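Local coordinates for short chain dehydrogenase (A0QTM2 homolog) (Mycobacterium thermoresistibile, PDB 3SC4) that probably acts as an NAD(P)-dependent oxidoreductase of the short-chain dehydrogenase family, at the interface of chains A and B. Numbering follows the deposited sequence. Chains: chain A/B, Short chain dehydrogenase (A0QTM2 homolog).

Contact 1: the interface of chains A and B. Residues chain A 112-114, 117-118; chain B 77, 126, 129-130, 133.
B:Arg126 reaches A:Asp118 with its chain extended, CG anti to the backbone N (chi1 -169°). Its guanidinium then turns across the end of that chain and presents its NE side to the carboxylate. The grip is side-on, with one nitrogen for each oxygen. NE of B:Arg126 gives a hydrogen bond to OD1 of A:Asp118 at 2.6 Å, on the syn side but tilted from the carboxylate plane. NH2 of B:Arg126 bonds OD2 of A:Asp118 at 2.9 Å, on its syn lone pair. The two planes are nearly coplanar, and the pair forms a salt bridge. A:Leu114 lies over one face of the guanidinium through CD2. CD2 of A:Leu114 also meets CA of B:Gly77 at 3.5 Å. The other branch, CD1 of A:Leu114, packs on CB of B:Ala130 at 3.7 Å. The rings of A:Phe117 and B:Tyr129 stack with centroids 4.1 Å apart and planes 24° apart. A:Phe117 CD1 stands over the centre of the tyrosine ring. The B:Tyr129 hydroxyl OH bonds the A:Val112 carbonyl O at 2.7 Å, in the carbonyl plane and on a lone pair. NE2 of B:Gln133 adds a weak bond to the same oxygen. A water bridges OE1 of B:Gln133 to N of A:Leu114, at the start of helix 114-135. The patch joins the 114-135 helices of two subunits, a pairing typical of short-chain dehydrogenase oligomers, and may hold such a dimer together.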
loop_
_atom_site.group_PDB
_atom_site.type_symbol
_atom_site.label_atom_id
_atom_site.label_comp_id
_atom_site.label_asym_id
_atom_site.label_seq_id
_atom_site.Cartn_x
_atom_site.Cartn_y
_atom_site.Cartn_z
ATOM N N VAL A 112 2.076 -11.900 12.070
ATOM C CA VAL A 112 2.387 -10.507 12.345
ATOM C C VAL A 112 1.172 -9.767 12.909
ATOM O O VAL A 112 0.286 -9.372 12.171
ATOM C CB VAL A 112 2.847 -9.800 11.092
ATOM C CG1 VAL A 112 3.073 -8.298 11.375
ATOM C CG2 VAL A 112 4.120 -10.460 10.561
ATOM N N PRO A 113 1.136 -9.553 14.232
ATOM C CA PRO A 113 -0.005 -8.857 14.801
ATOM C C PRO A 113 -0.126 -7.422 14.345
ATOM O O PRO A 113 0.834 -6.831 13.863
ATOM C CB PRO A 113 0.266 -8.888 16.317
ATOM C CG PRO A 113 1.302 -9.945 16.502
ATOM C CD PRO A 113 2.137 -9.879 15.254
ATOM N N LEU A 114 -1.322 -6.879 14.530
ATOM C CA LEU A 114 -1.669 -5.549 14.076
ATOM C C LEU A 114 -0.661 -4.511 14.560
ATOM O O LEU A 114 -0.168 -3.702 13.774
ATOM C CB LEU A 114 -3.068 -5.203 14.567
ATOM C CG LEU A 114 -3.822 -4.090 13.853
ATOM C CD1 LEU A 114 -4.025 -4.402 12.377
ATOM C CD2 LEU A 114 -5.149 -3.943 14.569
ATOM N N PHE A 117 2.258 -4.702 12.415
ATOM C CA PHE A 117 1.866 -4.203 11.105
ATOM C C PHE A 117 1.917 -2.673 11.085
ATOM O O PHE A 117 2.490 -2.073 10.171
ATOM C CB PHE A 117 0.465 -4.717 10.759
ATOM C CG PHE A 117 -0.092 -4.149 9.514
ATOM C CD1 PHE A 117 0.029 -4.828 8.321
ATOM C CD2 PHE A 117 -0.735 -2.923 9.531
ATOM C CE1 PHE A 117 -0.465 -4.318 7.177
ATOM C CE2 PHE A 117 -1.247 -2.391 8.373
ATOM C CZ PHE A 117 -1.109 -3.089 7.190
ATOM N N ASP A 118 1.329 -2.071 12.117
ATOM C CA ASP A 118 1.357 -0.620 12.303
ATOM C C ASP A 118 2.762 -0.051 12.290
ATOM O O ASP A 118 2.977 1.018 11.769
ATOM C CB ASP A 118 0.680 -0.217 13.609
ATOM C CG ASP A 118 -0.796 -0.440 13.577
ATOM O OD1 ASP A 118 -1.333 -0.735 12.497
ATOM O OD2 ASP A 118 -1.436 -0.359 14.642
ATOM N N GLY B 77 -8.434 -2.296 16.600
ATOM C CA GLY B 77 -8.168 -3.709 16.395
ATOM C C GLY B 77 -8.892 -4.601 17.379
ATOM O O GLY B 77 -9.289 -5.722 17.046
ATOM N N ARG B 126 -5.075 -0.940 6.568
ATOM C CA ARG B 126 -5.019 -1.512 7.899
ATOM C C ARG B 126 -6.301 -2.292 8.208
ATOM O O ARG B 126 -6.251 -3.414 8.708
ATOM C CB ARG B 126 -4.787 -0.412 8.917
ATOM C CG ARG B 126 -4.460 -0.937 10.302
ATOM C CD ARG B 126 -4.129 0.194 11.259
ATOM N NE ARG B 126 -3.839 -0.244 12.629
ATOM C CZ ARG B 126 -4.729 -0.320 13.617
ATOM N NH1 ARG B 126 -6.010 -0.055 13.390
ATOM N NH2 ARG B 126 -4.346 -0.689 14.848
ATOM N N TYR B 129 -6.570 -5.612 6.474
ATOM C CA TYR B 129 -5.625 -6.498 7.125
ATOM C C TYR B 129 -6.231 -7.038 8.443
ATOM O O TYR B 129 -6.319 -8.248 8.646
ATOM C CB TYR B 129 -4.313 -5.751 7.381
ATOM C CG TYR B 129 -3.206 -6.604 7.968
ATOM C CD1 TYR B 129 -2.372 -7.345 7.148
ATOM C CD2 TYR B 129 -2.990 -6.664 9.333
ATOM C CE1 TYR B 129 -1.358 -8.111 7.675
ATOM C CE2 TYR B 129 -1.981 -7.459 9.870
ATOM C CZ TYR B 129 -1.172 -8.172 9.024
ATOM O OH TYR B 129 -0.174 -8.961 9.512
ATOM N N ALA B 130 -6.670 -6.136 9.321
ATOM C CA ALA B 130 -7.190 -6.530 10.648
ATOM C C ALA B 130 -8.441 -7.425 10.545
ATOM O O ALA B 130 -8.526 -8.477 11.174
ATOM C CB ALA B 130 -7.484 -5.284 11.491
ATOM N N GLN B 133 -7.346 -10.842 8.971
ATOM C CA GLN B 133 -6.552 -11.599 9.909
ATOM C C GLN B 133 -7.421 -12.203 10.975
ATOM O O GLN B 133 -7.233 -13.360 11.394
ATOM C CB GLN B 133 -5.528 -10.695 10.582
ATOM C CG GLN B 133 -4.645 -11.376 11.636
ATOM C CD GLN B 133 -3.792 -10.357 12.370
ATOM O OE1 GLN B 133 -4.316 -9.517 13.103
ATOM N NE2 GLN B 133 -2.480 -10.405 12.156
HETATM O O HOH W 1 -3.372 -8.512 15.525
#

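Contact 2: the interface of chains A and B. Residues chain A 156, 158, 161, 167; chain B 175, 178-179, 182.
The carbonyl O of A:Leu161 lies against CA of B:Gly179 at 3.3 Å, a close approach to the glycine backbone. No hydrogen bond or salt bridge crosses this patch, so it rests on packing. A:Leu161 carries much of it. Its two methyls part over helix 164-183 of chain B. CD1 of A:Leu161 meets CB of B:Leu178 at 3.7 Å, while CD2 of A:Leu161 approaches CD2 of B:Leu175 at 4.1 Å. The side chains of A:Leu161 and B:Leu175 run at about a right angle. A:Met167 comes to B:Leu175 from another direction. Its chain bends at chi2 (-81°) and again at chi3. The sulfur SD of A:Met167 therefore lies 4.0 Å from CD2 of B:Leu175, and the methyl CE of A:Met167 turns to the carbonyl O of B:Leu175 at 3.5 Å. A:Leu156 adds looser cover beside the same leucine. At the other end, B:Glu182 bends at chi2 (-46°) and folds over A:Pro158. CB of A:Pro158 sits above a face of the carboxylate, 3.6 Å from CD of B:Glu182. CG of B:Glu182 rests on the A:Pro158 carbonyl O at 3.4 Å. A:Met167 lies within the YxxxK stretch that carries the family's catalytic tyrosine and lysine. If this dimer forms in solution, the patch would seat the active-site helix of each subunit against its partner.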
loop_
_atom_site.group_PDB
_atom_site.type_symbol
_atom_site.label_atom_id
_atom_site.label_comp_id
_atom_site.label_asym_id
_atom_site.label_seq_id
_atom_site.Cartn_x
_atom_site.Cartn_y
_atom_site.Cartn_z
ATOM N N LEU A 156 4.142 -8.301 -9.463
ATOM C CA LEU A 156 2.791 -8.813 -9.203
ATOM C C LEU A 156 2.638 -10.311 -9.350
ATOM O O LEU A 156 1.579 -10.837 -9.050
ATOM C CB LEU A 156 1.785 -8.125 -10.133
ATOM C CG LEU A 156 1.649 -6.620 -9.852
ATOM C CD1 LEU A 156 0.580 -6.001 -10.754
ATOM C CD2 LEU A 156 1.373 -6.381 -8.366
ATOM N N PRO A 158 2.659 -13.987 -8.280
ATOM C CA PRO A 158 2.370 -14.627 -7.002
ATOM C C PRO A 158 3.547 -14.796 -6.059
ATOM O O PRO A 158 3.423 -14.540 -4.867
ATOM C CB PRO A 158 1.857 -16.008 -7.431
ATOM C CG PRO A 158 1.123 -15.744 -8.670
ATOM C CD PRO A 158 1.880 -14.612 -9.366
ATOM N N LEU A 161 4.456 -11.776 -3.831
ATOM C CA LEU A 161 3.423 -11.159 -3.028
ATOM C C LEU A 161 3.447 -11.682 -1.596
ATOM O O LEU A 161 2.475 -11.599 -0.870
ATOM C CB LEU A 161 2.060 -11.350 -3.687
ATOM C CG LEU A 161 1.936 -10.681 -5.063
ATOM C CD1 LEU A 161 0.647 -11.103 -5.754
ATOM C CD2 LEU A 161 2.018 -9.165 -4.962
ATOM N N MET A 167 5.567 -6.877 2.338
ATOM C CA MET A 167 5.327 -6.546 0.945
ATOM C C MET A 167 4.353 -5.363 0.850
ATOM O O MET A 167 4.570 -4.477 0.045
ATOM C CB MET A 167 4.796 -7.763 0.193
ATOM C CG MET A 167 4.381 -7.499 -1.247
ATOM S SD MET A 167 2.724 -6.765 -1.382
ATOM C CE MET A 167 1.711 -8.130 -0.842
ATOM N N LEU B 175 -3.338 -5.397 -2.660
ATOM C CA LEU B 175 -2.109 -6.132 -2.302
ATOM C C LEU B 175 -2.299 -7.036 -1.078
ATOM O O LEU B 175 -1.767 -8.156 -1.014
ATOM C CB LEU B 175 -0.955 -5.160 -2.081
ATOM C CG LEU B 175 -0.407 -4.511 -3.351
ATOM C CD1 LEU B 175 0.618 -3.451 -2.988
ATOM C CD2 LEU B 175 0.207 -5.591 -4.258
ATOM N N LEU B 178 -4.206 -10.092 -2.400
ATOM C CA LEU B 178 -3.360 -10.969 -3.201
ATOM C C LEU B 178 -2.290 -11.666 -2.370
ATOM O O LEU B 178 -1.918 -12.795 -2.640
ATOM C CB LEU B 178 -2.693 -10.189 -4.337
ATOM C CG LEU B 178 -3.654 -9.539 -5.332
ATOM C CD1 LEU B 178 -2.888 -8.799 -6.435
ATOM C CD2 LEU B 178 -4.579 -10.596 -5.961
ATOM N N GLY B 179 -1.776 -10.992 -1.369
ATOM C CA GLY B 179 -0.814 -11.620 -0.484
ATOM C C GLY B 179 -1.462 -12.748 0.296
ATOM O O GLY B 179 -0.940 -13.862 0.337
ATOM N N GLU B 182 -1.858 -15.981 -1.537
ATOM C CA GLU B 182 -0.680 -16.842 -1.466
ATOM C C GLU B 182 -0.473 -17.508 -0.105
ATOM O O GLU B 182 -0.179 -18.723 -0.039
ATOM C CB GLU B 182 0.598 -16.103 -1.899
ATOM C CG GLU B 182 0.561 -15.605 -3.352
ATOM C CD GLU B 182 0.058 -16.673 -4.327
ATOM O OE1 GLU B 182 0.676 -17.765 -4.352
ATOM O OE2 GLU B 182 -0.957 -16.429 -5.047
#

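Contact 3: the interface of chains A and B. Residues chain A 107-109, 162-165; chain B 129, 179, 183.
B:Glu183 places its carboxylate between two backbone segments of chain A, at the helix 164-183 pairing familiar from short-chain dehydrogenases. OE1 of B:Glu183 accepts a nearly straight hydrogen bond from N of A:Ile109 at 2.9 Å, from one face of the carboxylate (36° out of plane). OE2 of B:Glu183 accepts another from N of A:Thr164 at 2.8 Å, from the opposite face (53°). The A:Thr164 hydroxyl OG1 stands over that second face, 3.0 Å from OE1 of B:Glu183, and any bond there would be poorly directed. CB of A:Ser108 covers the first face, 3.5 Å from CD of B:Glu183, so the carboxylate is sandwiched. These bonds and packing would limit its rotation. The glutamate chain is extended beyond CG, which carries its tip to the first turn of helix 164-183 of chain A. That helix end may stabilise a negative charge there. A:Arg162 runs alongside the glutamate in the opposite direction, its NH1 5.3 Å from OE2 of B:Glu183, so any attraction is distant. The peptide between A:Arg162 and A:Pro163 is cis, and this turn leads into A:Thr164. Farther out, A:Ile109 lays CG1 and CD1 on the B:Tyr129 face turned away from A:Phe117. CG of A:Pro165 meets the B:Tyr129 hydroxyl OH at 3.3 Å.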
loop_
_atom_site.group_PDB
_atom_site.type_symbol
_atom_site.label_atom_id
_atom_site.label_comp_id
_atom_site.label_asym_id
_atom_site.label_seq_id
_atom_site.Cartn_x
_atom_site.Cartn_y
_atom_site.Cartn_z
ATOM N N GLY A 107 7.171 -12.347 8.742
ATOM C CA GLY A 107 6.053 -13.263 8.971
ATOM C C GLY A 107 4.841 -13.014 8.067
ATOM O O GLY A 107 4.719 -11.963 7.377
ATOM N N SER A 108 3.934 -13.980 8.090
ATOM C CA SER A 108 2.712 -13.920 7.331
ATOM C C SER A 108 1.653 -13.142 8.085
ATOM O O SER A 108 1.856 -12.726 9.228
ATOM C CB SER A 108 2.180 -15.328 7.101
ATOM O OG SER A 108 1.576 -15.810 8.292
ATOM N N ILE A 109 0.505 -12.965 7.431
ATOM C CA ILE A 109 -0.635 -12.319 8.057
ATOM C C ILE A 109 -1.029 -13.095 9.306
ATOM O O ILE A 109 -1.544 -12.507 10.247
ATOM C CB ILE A 109 -1.830 -12.224 7.097
ATOM C CG1 ILE A 109 -3.022 -11.492 7.727
ATOM C CG2 ILE A 109 -2.277 -13.587 6.616
ATOM C CD1 ILE A 109 -3.897 -10.752 6.673
ATOM N N ARG A 162 4.576 -12.213 -1.168
ATOM C CA ARG A 162 4.741 -12.498 0.232
ATOM C C ARG A 162 6.150 -12.225 0.770
ATOM O O ARG A 162 7.099 -12.073 0.013
ATOM C CB ARG A 162 4.228 -13.902 0.542
ATOM C CG ARG A 162 4.850 -15.088 -0.123
ATOM C CD ARG A 162 3.745 -16.139 -0.226
ATOM N NE ARG A 162 4.195 -17.493 -0.510
ATOM C CZ ARG A 162 4.331 -18.466 0.397
ATOM N NH1 ARG A 162 4.084 -18.277 1.707
ATOM N NH2 ARG A 162 4.730 -19.655 -0.008
ATOM N N PRO A 163 6.286 -12.095 2.094
ATOM C CA PRO A 163 5.248 -12.119 3.106
ATOM C C PRO A 163 4.403 -10.853 3.045
ATOM O O PRO A 163 4.915 -9.749 2.850
ATOM C CB PRO A 163 6.029 -12.208 4.420
ATOM C CG PRO A 163 7.421 -11.780 4.117
ATOM C CD PRO A 163 7.635 -11.841 2.647
ATOM N N THR A 164 3.107 -11.028 3.215
ATOM C CA THR A 164 2.154 -9.978 2.971
ATOM C C THR A 164 2.419 -8.692 3.734
ATOM O O THR A 164 2.498 -7.641 3.135
ATOM C CB THR A 164 0.726 -10.505 3.197
ATOM O OG1 THR A 164 0.533 -11.638 2.335
ATOM C CG2 THR A 164 -0.305 -9.430 2.891
ATOM N N PRO A 165 2.595 -8.761 5.049
ATOM C CA PRO A 165 2.705 -7.498 5.741
ATOM C C PRO A 165 3.830 -6.617 5.246
ATOM O O PRO A 165 3.635 -5.415 5.042
ATOM C CB PRO A 165 2.963 -7.925 7.182
ATOM C CG PRO A 165 2.340 -9.193 7.315
ATOM C CD PRO A 165 2.412 -9.870 5.992
ATOM N N TYR B 129 -6.570 -5.612 6.474
ATOM C CA TYR B 129 -5.625 -6.498 7.125
ATOM C C TYR B 129 -6.231 -7.038 8.443
ATOM O O TYR B 129 -6.319 -8.248 8.646
ATOM C CB TYR B 129 -4.313 -5.751 7.381
ATOM C CG TYR B 129 -3.206 -6.604 7.968
ATOM C CD1 TYR B 129 -2.372 -7.345 7.148
ATOM C CD2 TYR B 129 -2.990 -6.664 9.333
ATOM C CE1 TYR B 129 -1.358 -8.111 7.675
ATOM C CE2 TYR B 129 -1.981 -7.459 9.870
ATOM C CZ TYR B 129 -1.172 -8.172 9.024
ATOM O OH TYR B 129 -0.174 -8.961 9.512
ATOM N N GLY B 179 -1.776 -10.992 -1.369
ATOM C CA GLY B 179 -0.814 -11.620 -0.484
ATOM C C GLY B 179 -1.462 -12.748 0.296
ATOM O O GLY B 179 -0.940 -13.862 0.337
ATOM N N GLU B 183 -0.633 -16.733 0.968
ATOM C CA GLU B 183 -0.290 -17.211 2.313
ATOM C C GLU B 183 -1.319 -18.199 2.853
ATOM O O GLU B 183 -0.977 -19.020 3.707
ATOM C CB GLU B 183 -0.077 -16.049 3.286
ATOM C CG GLU B 183 1.172 -15.222 2.953
ATOM C CD GLU B 183 1.440 -14.084 3.915
ATOM O OE1 GLU B 183 0.497 -13.565 4.574
ATOM O OE2 GLU B 183 2.617 -13.697 4.002
#

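The three contacts form a continuous strip along a two-fold interface, and each recurs with the chains exchanged. C-alpha centres of contacts 1 and 2 lie about 16 Å apart. Contact 3 sits between, about 10 Å from contact 1 and 8 Å from contact 2. It shares B:Tyr129 with contact 1 and B:Gly179 with contact 2. Helix 164-183 supplies the chain B side of contact 2, facing A:Met167 and the preceding segment. Contact 1 is salt-bridged and aromatic, contact 3 polar through a glutamate, contact 2 packing alone. This is consistent with the helix-paired dimers common in the family, though the structure alone does not show the state in solution.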